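Local coordinates for possible protein of nuclear scaffold (Encephalitozoon cuniculi, PDB 3KAE) that probably serves as the Cdc27 (APC3) subunit of the anaphase-promoting complex, its N-terminal tetratricopeptide repeat domain forming a homodimer, at residues Val203-Tyr209 against Lys237-Phe241; Ile211-Arg216 against Cys230-Val234; Phe187-Leu191 against Arg217-Met223; Val150-Leu154 against Tyr180-Ile185; Phe141-Phe145 against Glu177-Val181. Numbering follows the deposited sequence.

Interaction 1. Residues Val203-Tyr209 against Lys237-Phe241; sequences VPGIGSY and KDPMF
The open end of a tetratricopeptide-type helical hairpin is closed here, where the tail after helix 224-237 folds back over the start of helix 206-220. On the first segment, a cis peptide bond joins V203 to P204, G205 takes a positive phi (137°), and G207-Y209 are helical; F23 of the second subunit meets Y209 edge-to-face. K237 lies 6.1 Å from V203, CA to CA; its CB meets V203 CG1 at 3.6 Å, and its O lies 3.1 Å from P204 CG. D238 leaves helical phi/psi (-164/61), its CA 5.4 Å from that of P204. With chi1 t, it brings OD1 to 3.1 Å from S208 OG, which is also 2.9 Å from G205 O. P239 and M240 keep helical angles, and F241 N bonds D238 O at 3.0 Å. S208 CB is 3.8 Å from the F241 (chi1 t) centroid, 20° off the ring normal (CH-pi). The F241 edge points at the Y209 face in a T-shaped pair: planes 90°, centroids 5.0 Å, F241 CE1 to Y209 CE1 3.7 Å.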
# COMPACT_ATOMS: atom_id res chain seq x y z
N VAL C 203 -16.04 5.44 20.79
CA VAL C 203 -14.69 4.94 21.01
C VAL C 203 -14.78 3.43 21.14
O VAL C 203 -15.38 2.94 22.09
CB VAL C 203 -14.12 5.49 22.33
CG1 VAL C 203 -12.68 5.02 22.56
CG2 VAL C 203 -14.21 7.01 22.35
N PRO C 204 -14.18 2.69 20.19
CA PRO C 204 -13.39 3.18 19.05
C PRO C 204 -14.20 3.89 17.96
O PRO C 204 -15.40 3.62 17.79
CB PRO C 204 -12.79 1.90 18.46
CG PRO C 204 -12.93 0.87 19.54
CD PRO C 204 -14.20 1.22 20.25
N GLY C 205 -13.54 4.78 17.24
CA GLY C 205 -14.17 5.55 16.18
C GLY C 205 -13.75 7.02 16.23
O GLY C 205 -12.69 7.33 16.76
N ILE C 206 -14.60 7.91 15.71
CA ILE C 206 -14.29 9.34 15.71
C ILE C 206 -14.00 9.85 17.13
O ILE C 206 -13.21 10.78 17.32
CB ILE C 206 -15.45 10.15 15.07
CG1 ILE C 206 -15.02 11.58 14.79
CG2 ILE C 206 -16.71 10.10 15.97
CD1 ILE C 206 -16.04 12.38 14.00
N GLY C 207 -14.64 9.22 18.11
CA GLY C 207 -14.45 9.64 19.49
C GLY C 207 -13.02 9.49 19.95
O GLY C 207 -12.53 10.26 20.78
N SER C 208 -12.35 8.47 19.42
CA SER C 208 -10.96 8.19 19.78
C SER C 208 -10.07 9.39 19.48
O SER C 208 -9.18 9.74 20.25
CB SER C 208 -10.45 6.95 19.03
OG SER C 208 -11.44 5.93 19.00
N TYR C 209 -10.33 10.04 18.35
CA TYR C 209 -9.59 11.25 18.00
C TYR C 209 -10.00 12.41 18.91
O TYR C 209 -9.14 13.06 19.50
CB TYR C 209 -9.86 11.62 16.54
CG TYR C 209 -9.42 10.58 15.54
CD1 TYR C 209 -8.14 10.61 15.00
CD2 TYR C 209 -10.29 9.58 15.13
CE1 TYR C 209 -7.73 9.66 14.08
CE2 TYR C 209 -9.90 8.62 14.22
CZ TYR C 209 -8.61 8.66 13.68
OH TYR C 209 -8.18 7.71 12.76
N LYS C 237 -10.78 1.40 25.83
CA LYS C 237 -11.77 1.11 24.79
C LYS C 237 -11.15 1.04 23.39
O LYS C 237 -11.81 0.65 22.42
CB LYS C 237 -12.88 2.17 24.79
CG LYS C 237 -13.84 2.08 25.96
CD LYS C 237 -14.90 3.17 25.87
CE LYS C 237 -15.84 3.13 27.06
NZ LYS C 237 -16.62 4.39 27.21
N ASP C 238 -9.88 1.42 23.29
CA ASP C 238 -9.18 1.45 22.02
C ASP C 238 -7.67 1.53 22.24
O ASP C 238 -7.03 2.48 21.80
CB ASP C 238 -9.65 2.64 21.19
CG ASP C 238 -9.25 2.51 19.73
OD1 ASP C 238 -9.57 3.40 18.91
OD2 ASP C 238 -8.59 1.50 19.42
N PRO C 239 -7.10 0.51 22.90
CA PRO C 239 -5.71 0.53 23.36
C PRO C 239 -4.73 0.70 22.22
O PRO C 239 -3.66 1.29 22.38
CB PRO C 239 -5.52 -0.86 23.98
CG PRO C 239 -6.90 -1.41 24.17
CD PRO C 239 -7.73 -0.81 23.09
N MET C 240 -5.09 0.16 21.06
CA MET C 240 -4.19 0.15 19.93
C MET C 240 -4.27 1.43 19.10
O MET C 240 -3.43 1.65 18.22
CB MET C 240 -4.45 -1.08 19.07
CG MET C 240 -3.99 -2.38 19.73
SD MET C 240 -5.19 -3.71 19.59
CE MET C 240 -5.69 -3.52 17.89
N PHE C 241 -5.26 2.29 19.38
CA PHE C 241 -5.35 3.60 18.73
C PHE C 241 -4.11 4.41 19.08
O PHE C 241 -3.32 4.80 18.24
CB PHE C 241 -6.60 4.36 19.17
CG PHE C 241 -6.66 5.78 18.67
CD1 PHE C 241 -7.28 6.08 17.46
CD2 PHE C 241 -6.09 6.81 19.39
CE1 PHE C 241 -7.34 7.39 17.00
CE2 PHE C 241 -6.13 8.13 18.92
CZ PHE C 241 -6.77 8.42 17.74

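Interaction 2. Residues Ile211-Arg216 against Cys230-Val234; sequences ISNAAR and CFELV
Two helical segments run nearly antiparallel, with N-to-C directions 152° apart (signed crossing -152°) and axes 8.6 Å apart at closest. The register is fixed by A215 and C230, whose CA atoms are 5.1 Å apart and whose CB atoms are 3.4 Å apart. I211, with both chi1 and chi2 m, directs CG2 into the partner helix, where it reaches C230 CB at 3.7 Å, L233 CD2 at 3.8 Å and V234 CG2 at 3.9 Å. L233 (chi1 t, chi2 p) and V234 (chi1 t) line the site that receives I211 CG2. This is the helix A to helix B packing of a tetratricopeptide repeat: helices 206-220 and 224-237 form one hairpin, and small residues at the crossing, A215 and C230, permit the close approach. C230 (chi1 m) turns SG to 4.1 Å from A214 CB. F231, with chi1 m and chi2 -63°, swings its ring back across the first helix so that one face covers A215 CB. S212 (chi1 m) places OG 4.1 Å from V234 CG2, while the hydroxyl is hydrogen-bonded to S208 O within its own helix. The two helices of the hairpin are also joined by a hydrogen bond between A215 O and S227 OG.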
# COMPACT_ATOMS: atom_id res chain seq x y z
N ILE C 211 -11.60 12.63 21.96
CA ILE C 211 -11.16 12.44 23.33
C ILE C 211 -9.63 12.50 23.47
O ILE C 211 -9.12 13.00 24.47
CB ILE C 211 -11.68 11.11 23.91
CG1 ILE C 211 -13.20 11.01 23.72
CG2 ILE C 211 -11.30 10.98 25.38
CD1 ILE C 211 -13.94 12.23 24.09
N SER C 212 -8.91 11.97 22.48
CA SER C 212 -7.44 12.04 22.49
C SER C 212 -7.00 13.51 22.46
O SER C 212 -6.16 13.95 23.24
CB SER C 212 -6.83 11.26 21.31
OG SER C 212 -7.03 9.87 21.47
N ASN C 213 -7.58 14.28 21.56
CA ASN C 213 -7.22 15.67 21.48
C ASN C 213 -7.64 16.36 22.80
O ASN C 213 -6.90 17.20 23.33
CB ASN C 213 -7.85 16.30 20.25
CG ASN C 213 -7.14 15.91 18.96
OD1 ASN C 213 -5.97 15.52 18.98
ND2 ASN C 213 -7.83 16.03 17.83
N ALA C 214 -8.80 15.98 23.34
CA ALA C 214 -9.27 16.53 24.62
C ALA C 214 -8.21 16.35 25.70
O ALA C 214 -7.86 17.30 26.39
CB ALA C 214 -10.61 15.87 25.06
N ALA C 215 -7.72 15.12 25.83
CA ALA C 215 -6.72 14.79 26.84
C ALA C 215 -5.49 15.69 26.72
O ALA C 215 -4.88 16.07 27.72
CB ALA C 215 -6.34 13.33 26.73
N ARG C 216 -5.15 16.04 25.49
CA ARG C 216 -3.97 16.83 25.20
C ARG C 216 -4.20 18.26 25.63
O ARG C 216 -3.35 18.89 26.27
CB ARG C 216 -3.67 16.78 23.69
CG ARG C 216 -2.50 17.62 23.24
CD ARG C 216 -2.48 17.69 21.73
NE ARG C 216 -3.67 18.38 21.22
CZ ARG C 216 -4.17 18.20 20.00
NH1 ARG C 216 -3.59 17.34 19.17
NH2 ARG C 216 -5.25 18.88 19.62
N CYS C 230 -9.29 11.13 30.30
CA CYS C 230 -9.46 11.02 28.85
C CYS C 230 -8.54 9.99 28.20
O CYS C 230 -8.99 9.15 27.43
CB CYS C 230 -9.27 12.39 28.20
SG CYS C 230 -10.69 13.51 28.40
N PHE C 231 -7.24 10.07 28.49
CA PHE C 231 -6.27 9.13 27.94
C PHE C 231 -6.61 7.71 28.37
O PHE C 231 -6.64 6.80 27.56
CB PHE C 231 -4.85 9.47 28.41
CG PHE C 231 -4.28 10.71 27.77
CD1 PHE C 231 -4.06 10.78 26.40
CD2 PHE C 231 -3.91 11.80 28.56
CE1 PHE C 231 -3.51 11.91 25.81
CE2 PHE C 231 -3.37 12.94 27.99
CZ PHE C 231 -3.16 13.00 26.61
N GLU C 232 -6.86 7.53 29.67
CA GLU C 232 -7.21 6.22 30.21
C GLU C 232 -8.41 5.61 29.49
O GLU C 232 -8.41 4.42 29.17
CB GLU C 232 -7.46 6.31 31.72
N LEU C 233 -9.44 6.42 29.23
CA LEU C 233 -10.62 5.94 28.50
C LEU C 233 -10.23 5.29 27.18
O LEU C 233 -10.55 4.12 26.93
CB LEU C 233 -11.61 7.08 28.25
CG LEU C 233 -12.56 6.83 27.07
CD1 LEU C 233 -13.48 5.65 27.36
CD2 LEU C 233 -13.38 8.05 26.74
N VAL C 234 -9.53 6.05 26.33
CA VAL C 234 -9.08 5.53 25.04
C VAL C 234 -8.12 4.34 25.18
O VAL C 234 -8.22 3.38 24.42
CB VAL C 234 -8.43 6.65 24.19
CG1 VAL C 234 -8.04 6.13 22.79
CG2 VAL C 234 -9.37 7.87 24.11

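Interaction 3. Residues Phe187-Leu191 against Arg217-Met223; sequences FHESL and RYFNLGM
Where helices 176-190 and 206-220 both end, the principal polar link is R217 to the backbone of H188; their CA atoms are 6.8 Å apart. R217 (chi1 t, chi2 p, chi3 t) sends NE to H188 O at 3.2 Å with an N-H...O angle of 148°, and NH2 to the same H188 O at 3.4 Å and 137°, a weak bond. R217 NH2 also lies over one face of the H188 ring, with H188 at chi1 t. Local bonds close the last turn of each helix. L191, at positive phi (54/30), gives its N to F187 O at 2.6 Å, and S190 OG bonds E186 O. In the second segment G222 closes a Schellman motif with phi 85°: G222 N to F219 O is 2.7 Å and M223 N to Y218 O is 3.1 Å. M223 then takes the N-cap position of helix 224-237, completing the turn of the tetratricopeptide hairpin. Apolar packing fills the remainder. F187 (chi1 t) turns its edge to the Y218 face in an offset edge-to-face pair, with centroids 5.5 Å apart and planes at 83°. L191 CD2 meets L221 CD1 at 3.7 Å and M223 CE at 3.5 Å. The chemistry implies that a cationic side chain supplies donors at a helix C-terminus, where carbonyls gather, while aromatic and aliphatic groups seal the adjoining core.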
# COMPACT_ATOMS: atom_id res chain seq x y z
N PHE C 187 -14.50 22.96 21.75
CA PHE C 187 -14.06 22.34 22.98
C PHE C 187 -12.76 22.99 23.44
O PHE C 187 -12.53 23.15 24.64
CB PHE C 187 -13.88 20.83 22.86
CG PHE C 187 -13.18 20.22 24.04
CD1 PHE C 187 -11.80 20.06 24.04
CD2 PHE C 187 -13.90 19.86 25.19
CE1 PHE C 187 -11.15 19.53 25.14
CE2 PHE C 187 -13.26 19.32 26.28
CZ PHE C 187 -11.87 19.15 26.26
N HIS C 188 -11.92 23.36 22.49
CA HIS C 188 -10.63 23.94 22.82
C HIS C 188 -10.81 25.16 23.71
O HIS C 188 -10.11 25.34 24.71
CB HIS C 188 -9.85 24.34 21.58
CG HIS C 188 -8.72 25.27 21.87
ND1 HIS C 188 -7.52 24.83 22.39
CD2 HIS C 188 -8.62 26.61 21.75
CE1 HIS C 188 -6.71 25.86 22.55
NE2 HIS C 188 -7.36 26.96 22.18
N GLU C 189 -11.75 26.01 23.34
CA GLU C 189 -11.95 27.27 24.04
C GLU C 189 -13.01 27.17 25.15
O GLU C 189 -13.14 28.09 25.95
CB GLU C 189 -12.30 28.39 23.06
N SER C 190 -13.75 26.08 25.21
CA SER C 190 -14.82 25.97 26.21
C SER C 190 -14.68 24.78 27.15
O SER C 190 -15.31 24.75 28.21
CB SER C 190 -16.20 25.90 25.54
OG SER C 190 -16.58 24.55 25.29
N LEU C 191 -13.87 23.79 26.78
CA LEU C 191 -13.72 22.59 27.59
C LEU C 191 -15.06 21.94 27.89
O LEU C 191 -15.22 21.29 28.92
CB LEU C 191 -12.99 22.90 28.91
CG LEU C 191 -11.51 23.25 28.83
CD1 LEU C 191 -11.30 24.55 28.08
CD2 LEU C 191 -10.94 23.35 30.23
N ARG C 217 -5.36 18.80 25.28
CA ARG C 217 -5.73 20.14 25.70
C ARG C 217 -5.71 20.26 27.22
O ARG C 217 -5.20 21.24 27.78
CB ARG C 217 -7.12 20.49 25.18
CG ARG C 217 -7.59 21.86 25.62
CD ARG C 217 -6.63 22.95 25.15
NE ARG C 217 -7.18 24.28 25.40
CZ ARG C 217 -6.45 25.39 25.52
NH1 ARG C 217 -5.13 25.33 25.43
NH2 ARG C 217 -7.05 26.56 25.72
N TYR C 218 -6.30 19.28 27.89
CA TYR C 218 -6.30 19.26 29.34
C TYR C 218 -4.89 19.34 29.90
O TYR C 218 -4.64 20.07 30.86
CB TYR C 218 -7.00 18.02 29.87
CG TYR C 218 -8.50 18.09 29.80
CD1 TYR C 218 -9.19 19.17 30.34
CD2 TYR C 218 -9.24 17.08 29.20
CE1 TYR C 218 -10.57 19.24 30.29
CE2 TYR C 218 -10.62 17.14 29.14
CZ TYR C 218 -11.29 18.23 29.69
OH TYR C 218 -12.67 18.31 29.64
N PHE C 219 -3.97 18.58 29.33
CA PHE C 219 -2.61 18.60 29.84
C PHE C 219 -2.00 20.00 29.71
O PHE C 219 -1.47 20.55 30.68
CB PHE C 219 -1.74 17.56 29.15
CG PHE C 219 -0.35 17.50 29.69
CD1 PHE C 219 -0.05 16.68 30.78
CD2 PHE C 219 0.66 18.28 29.13
CE1 PHE C 219 1.24 16.63 31.29
CE2 PHE C 219 1.95 18.23 29.63
CZ PHE C 219 2.24 17.40 30.72
N ASN C 220 -2.09 20.56 28.50
CA ASN C 220 -1.59 21.91 28.24
C ASN C 220 -2.18 22.96 29.19
O ASN C 220 -1.61 24.04 29.37
CB ASN C 220 -1.87 22.31 26.78
CG ASN C 220 -1.31 21.32 25.77
OD1 ASN C 220 -0.56 20.41 26.12
ND2 ASN C 220 -1.66 21.52 24.51
N LEU C 221 -3.32 22.66 29.80
CA LEU C 221 -3.93 23.59 30.74
C LEU C 221 -3.58 23.27 32.19
O LEU C 221 -4.02 23.96 33.11
CB LEU C 221 -5.45 23.63 30.58
CG LEU C 221 -6.00 24.07 29.22
CD1 LEU C 221 -7.49 24.35 29.33
CD2 LEU C 221 -5.25 25.29 28.71
N GLY C 222 -2.78 22.23 32.40
CA GLY C 222 -2.38 21.85 33.74
C GLY C 222 -3.38 20.96 34.45
O GLY C 222 -3.09 20.42 35.52
N MET C 223 -4.56 20.79 33.86
CA MET C 223 -5.59 19.92 34.42
C MET C 223 -5.25 18.45 34.17
O MET C 223 -5.86 17.79 33.31
CB MET C 223 -6.96 20.26 33.82
CG MET C 223 -7.14 21.74 33.49
SD MET C 223 -8.83 22.21 33.05
CE MET C 223 -8.61 23.98 32.83

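Interaction 4. Residues Val150-Leu154 against Tyr180-Ile185; sequences VENLL and YVSDSI
L154 loses the most surface in this contact, 75 Å², and acts as a knob in a hole lined by Y180, V181, S184 and I185. With chi1 m and chi2 t it brings CD1 to 3.5 Å from S184 CB and 4.2 Å from Y180 CE1, while CD2 stands 4.1 Å from I185 CG1 and 4.3 Å from V181 CG1. Both segments are helical and nearly parallel: their directions differ by 14° and their axes come within 11.2 Å. That wide spacing leaves room for whole side chains between the backbones. CA atoms pair as V150 with V181 at 7.5 Å and L154 with I185 at 7.0 Å, one helical turn apart.

Y180, with 46 Å² covered, takes chi1 t and points its hydroxyl across the gap: OH donates to E151 OE2 at 2.6 Å, a short hydrogen bond to a carboxylate whose OE1 is also held by N213 ND2. The third contributor, V181 (34 Å²), sets CG2 4.0 Å from V150 CG1. S184 OG turns back on Y180 O at 2.7 Å, so its polar end is satisfied within the helix and its CB is left to face L154.

The contact joins helix 147-155 to helix 176-190 within the stack of tetratricopeptide-type helices. Helix 130-143 backs V150 and L153, while Y180 packs on I206 and Y209 of helix 206-220.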
# COMPACT_ATOMS: atom_id res chain seq x y z
N VAL C 150 -5.97 19.36 9.24
CA VAL C 150 -6.93 19.48 10.32
C VAL C 150 -6.30 19.25 11.70
O VAL C 150 -6.42 20.10 12.59
CB VAL C 150 -8.15 18.56 10.13
CG1 VAL C 150 -9.01 18.53 11.39
CG2 VAL C 150 -8.97 19.03 8.94
N GLU C 151 -5.60 18.12 11.88
CA GLU C 151 -5.04 17.81 13.19
C GLU C 151 -3.94 18.79 13.64
O GLU C 151 -3.80 19.07 14.84
CB GLU C 151 -4.57 16.36 13.29
CG GLU C 151 -5.73 15.36 13.25
CD GLU C 151 -6.66 15.49 14.48
OE1 GLU C 151 -6.24 15.14 15.60
OE2 GLU C 151 -7.81 15.92 14.32
N ASN C 152 -3.18 19.30 12.67
CA ASN C 152 -2.10 20.23 12.94
C ASN C 152 -2.60 21.64 13.20
O ASN C 152 -2.02 22.38 13.99
CB ASN C 152 -1.09 20.27 11.78
CG ASN C 152 -0.10 19.13 11.85
OD1 ASN C 152 0.89 19.21 12.57
ND2 ASN C 152 -0.38 18.06 11.12
N LEU C 153 -3.67 22.01 12.50
CA LEU C 153 -4.28 23.31 12.70
C LEU C 153 -5.03 23.36 14.03
O LEU C 153 -4.96 24.35 14.76
CB LEU C 153 -5.19 23.67 11.52
CG LEU C 153 -4.40 24.01 10.25
CD1 LEU C 153 -5.34 24.38 9.10
CD2 LEU C 153 -3.41 25.14 10.53
N LEU C 154 -5.73 22.27 14.36
CA LEU C 154 -6.35 22.19 15.67
C LEU C 154 -5.29 22.27 16.77
O LEU C 154 -5.40 23.05 17.72
CB LEU C 154 -7.17 20.91 15.81
CG LEU C 154 -8.44 20.84 14.97
CD1 LEU C 154 -9.16 19.53 15.22
CD2 LEU C 154 -9.37 22.02 15.24
N TYR C 180 -16.90 17.54 13.24
CA TYR C 180 -15.85 17.11 14.17
C TYR C 180 -14.88 18.26 14.41
O TYR C 180 -14.39 18.46 15.53
CB TYR C 180 -15.11 15.90 13.63
CG TYR C 180 -13.72 15.72 14.20
CD1 TYR C 180 -12.62 16.28 13.58
CD2 TYR C 180 -13.51 14.97 15.36
CE1 TYR C 180 -11.34 16.11 14.09
CE2 TYR C 180 -12.23 14.80 15.88
CZ TYR C 180 -11.16 15.38 15.24
OH TYR C 180 -9.90 15.21 15.75
N VAL C 181 -14.60 19.00 13.35
CA VAL C 181 -13.73 20.15 13.44
C VAL C 181 -14.39 21.27 14.26
O VAL C 181 -13.74 21.88 15.10
CB VAL C 181 -13.38 20.68 12.05
CG1 VAL C 181 -12.38 21.81 12.16
CG2 VAL C 181 -12.83 19.56 11.16
N SER C 182 -15.67 21.53 14.00
CA SER C 182 -16.42 22.53 14.74
C SER C 182 -16.38 22.24 16.23
O SER C 182 -16.10 23.13 17.05
CB SER C 182 -17.87 22.55 14.26
OG SER C 182 -17.96 22.70 12.86
N ASP C 183 -16.67 20.99 16.58
CA ASP C 183 -16.70 20.58 17.97
C ASP C 183 -15.36 20.79 18.63
O ASP C 183 -15.28 21.27 19.78
CB ASP C 183 -17.13 19.12 18.09
CG ASP C 183 -18.58 18.91 17.70
OD1 ASP C 183 -19.26 19.90 17.34
OD2 ASP C 183 -19.04 17.75 17.75
N SER C 184 -14.30 20.45 17.89
CA SER C 184 -12.93 20.57 18.38
C SER C 184 -12.59 22.03 18.64
O SER C 184 -12.00 22.37 19.66
CB SER C 184 -11.94 19.96 17.37
OG SER C 184 -12.18 18.57 17.16
N ILE C 185 -12.94 22.91 17.71
CA ILE C 185 -12.63 24.31 17.90
C ILE C 185 -13.35 24.78 19.18
O ILE C 185 -12.76 25.43 20.05
CB ILE C 185 -13.09 25.18 16.71
CG1 ILE C 185 -12.36 24.80 15.43
CG2 ILE C 185 -12.84 26.65 17.02
CD1 ILE C 185 -12.92 25.47 14.19

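Interaction 5. Residues Phe141-Phe145 against Glu177-Val181; sequences FGKSF and EEEYV. With GOL (glycerol), chain H.
F145 lays one ring face over the aliphatic part of E177: E177 CG sits 3.7 Å from the F145 centroid and 25° off the ring normal, a CH-pi contact, with F145 CD2 to E177 CG at 3.4 Å. F145 has chi1 t and extended backbone angles (-66/122), beyond the end of helix 130-143. The edge of the same ring meets V181, F145 CE2 to V181 CG2 at 4.0 Å. One turn separates E177 from V181, and V181 N bonds E177 O at 3.1 Å. F141, also chi1 t, completes the apolar patch with CZ 4.3 Å from V181 CG1. In the superhelix of tetratricopeptide-type helices, this turn between helices 130-143 and 147-155 packs on the first turns of helix 176-190, and it does so at the homodimer interface: F145 O accepts a hydrogen bond from K8 NZ of the second subunit, and its ring meets F23 of that subunit. No hydrogen bond joins the two segments directly. A glycerol, probably from the crystallisation liquor, bridges them, donating O1 to E178 OE2 at 3.1 Å and O2 to F141 O at a very short 2.4 Å. E178, with chi1 and chi2 both m, curls its carboxylate toward F145, setting OE2 3.4 Å from F145 CB.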
# COMPACT_ATOMS: atom_id res chain seq x y z
N PHE C 141 -6.66 23.12 3.86
CA PHE C 141 -7.94 23.00 4.55
C PHE C 141 -9.00 23.86 3.88
O PHE C 141 -10.18 23.51 3.89
CB PHE C 141 -7.82 23.34 6.04
CG PHE C 141 -9.12 23.27 6.78
CD1 PHE C 141 -9.71 22.05 7.05
CD2 PHE C 141 -9.78 24.43 7.17
CE1 PHE C 141 -10.92 21.98 7.73
CE2 PHE C 141 -10.99 24.36 7.84
CZ PHE C 141 -11.56 23.13 8.11
N GLY C 142 -8.57 24.97 3.28
CA GLY C 142 -9.45 25.84 2.53
C GLY C 142 -10.15 25.15 1.38
O GLY C 142 -11.24 25.55 0.97
N LYS C 143 -9.55 24.11 0.83
CA LYS C 143 -10.17 23.41 -0.27
C LYS C 143 -10.96 22.19 0.20
O LYS C 143 -12.03 21.90 -0.33
CB LYS C 143 -9.15 23.00 -1.34
CG LYS C 143 -9.77 22.23 -2.51
CD LYS C 143 -9.06 22.52 -3.82
CE LYS C 143 -9.50 21.53 -4.89
NZ LYS C 143 -9.08 21.98 -6.24
N SER C 144 -10.45 21.49 1.20
CA SER C 144 -11.02 20.20 1.53
C SER C 144 -10.48 19.65 2.84
O SER C 144 -9.32 19.91 3.20
CB SER C 144 -10.73 19.21 0.39
OG SER C 144 -11.07 17.89 0.75
N PHE C 145 -11.31 18.89 3.54
CA PHE C 145 -10.88 18.22 4.76
C PHE C 145 -9.84 17.15 4.45
O PHE C 145 -10.09 16.24 3.68
CB PHE C 145 -12.08 17.56 5.48
CG PHE C 145 -11.69 16.72 6.68
CD1 PHE C 145 -11.12 15.46 6.50
CD2 PHE C 145 -11.89 17.17 7.97
CE1 PHE C 145 -10.74 14.69 7.59
CE2 PHE C 145 -11.53 16.39 9.06
CZ PHE C 145 -10.94 15.14 8.86
N GLU C 177 -17.30 15.12 9.33
CA GLU C 177 -15.95 15.52 9.65
C GLU C 177 -15.86 17.03 9.92
O GLU C 177 -15.07 17.46 10.75
CB GLU C 177 -14.96 15.09 8.56
CG GLU C 177 -15.01 15.89 7.26
CD GLU C 177 -16.10 15.41 6.31
OE1 GLU C 177 -17.10 14.82 6.77
OE2 GLU C 177 -15.95 15.64 5.10
N GLU C 178 -16.68 17.81 9.23
CA GLU C 178 -16.67 19.26 9.42
C GLU C 178 -17.30 19.60 10.77
O GLU C 178 -16.92 20.57 11.42
CB GLU C 178 -17.37 19.98 8.26
CG GLU C 178 -16.91 19.53 6.87
CD GLU C 178 -15.45 19.87 6.56
OE1 GLU C 178 -14.83 20.63 7.34
OE2 GLU C 178 -14.91 19.36 5.54
N GLU C 179 -18.24 18.77 11.19
CA GLU C 179 -18.81 18.86 12.53
C GLU C 179 -17.77 18.48 13.58
O GLU C 179 -17.74 19.03 14.68
CB GLU C 179 -20.03 17.95 12.64
CG GLU C 179 -20.51 17.73 14.06
CD GLU C 179 -21.79 16.93 14.11
OE1 GLU C 179 -22.30 16.58 13.02
OE2 GLU C 179 -22.27 16.65 15.23
N TYR C 180 -16.90 17.54 13.24
CA TYR C 180 -15.85 17.11 14.17
C TYR C 180 -14.88 18.26 14.41
O TYR C 180 -14.39 18.46 15.53
CB TYR C 180 -15.11 15.90 13.63
CG TYR C 180 -13.72 15.72 14.20
CD1 TYR C 180 -12.62 16.28 13.58
CD2 TYR C 180 -13.51 14.97 15.36
CE1 TYR C 180 -11.34 16.11 14.09
CE2 TYR C 180 -12.23 14.80 15.88
CZ TYR C 180 -11.16 15.38 15.24
OH TYR C 180 -9.90 15.21 15.75
N VAL C 181 -14.60 19.00 13.35
CA VAL C 181 -13.73 20.15 13.44
C VAL C 181 -14.39 21.27 14.26
O VAL C 181 -13.74 21.88 15.10
CB VAL C 181 -13.38 20.68 12.05
CG1 VAL C 181 -12.38 21.81 12.16
CG2 VAL C 181 -12.83 19.56 11.16
C1 GOL H . -14.65 22.19 2.99
O1 GOL H . -15.44 21.03 3.02
C2 GOL H . -13.31 21.88 3.64
O2 GOL H . -12.42 22.91 3.28
C3 GOL H . -13.45 21.94 5.15
O3 GOL H . -12.55 21.03 5.74

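Overall arrangement
All five contacts lie in the C-terminal part of this all-helical domain. Interactions 4 and 5, centres about 8 Å apart, share Y180 and V181 of helix 176-190 and close before the others open along the chain. Interaction 3, its centre about 22 Å from that of interaction 5, joins the far end of that helix to helix 206-220 and alternates in sequence with interactions 1 and 2. Interaction 2 pairs helix 206-220 with helix 224-237; interaction 1, centres about 9 Å apart, spans it, F241 CE2 touching S212 OG at 3.2 Å. Interactions 1, 4 and 5 reach the second subunit, so helices 176-190 and 206-220 carry both intrachain packing and dimer contacts, through Y180 and Y209.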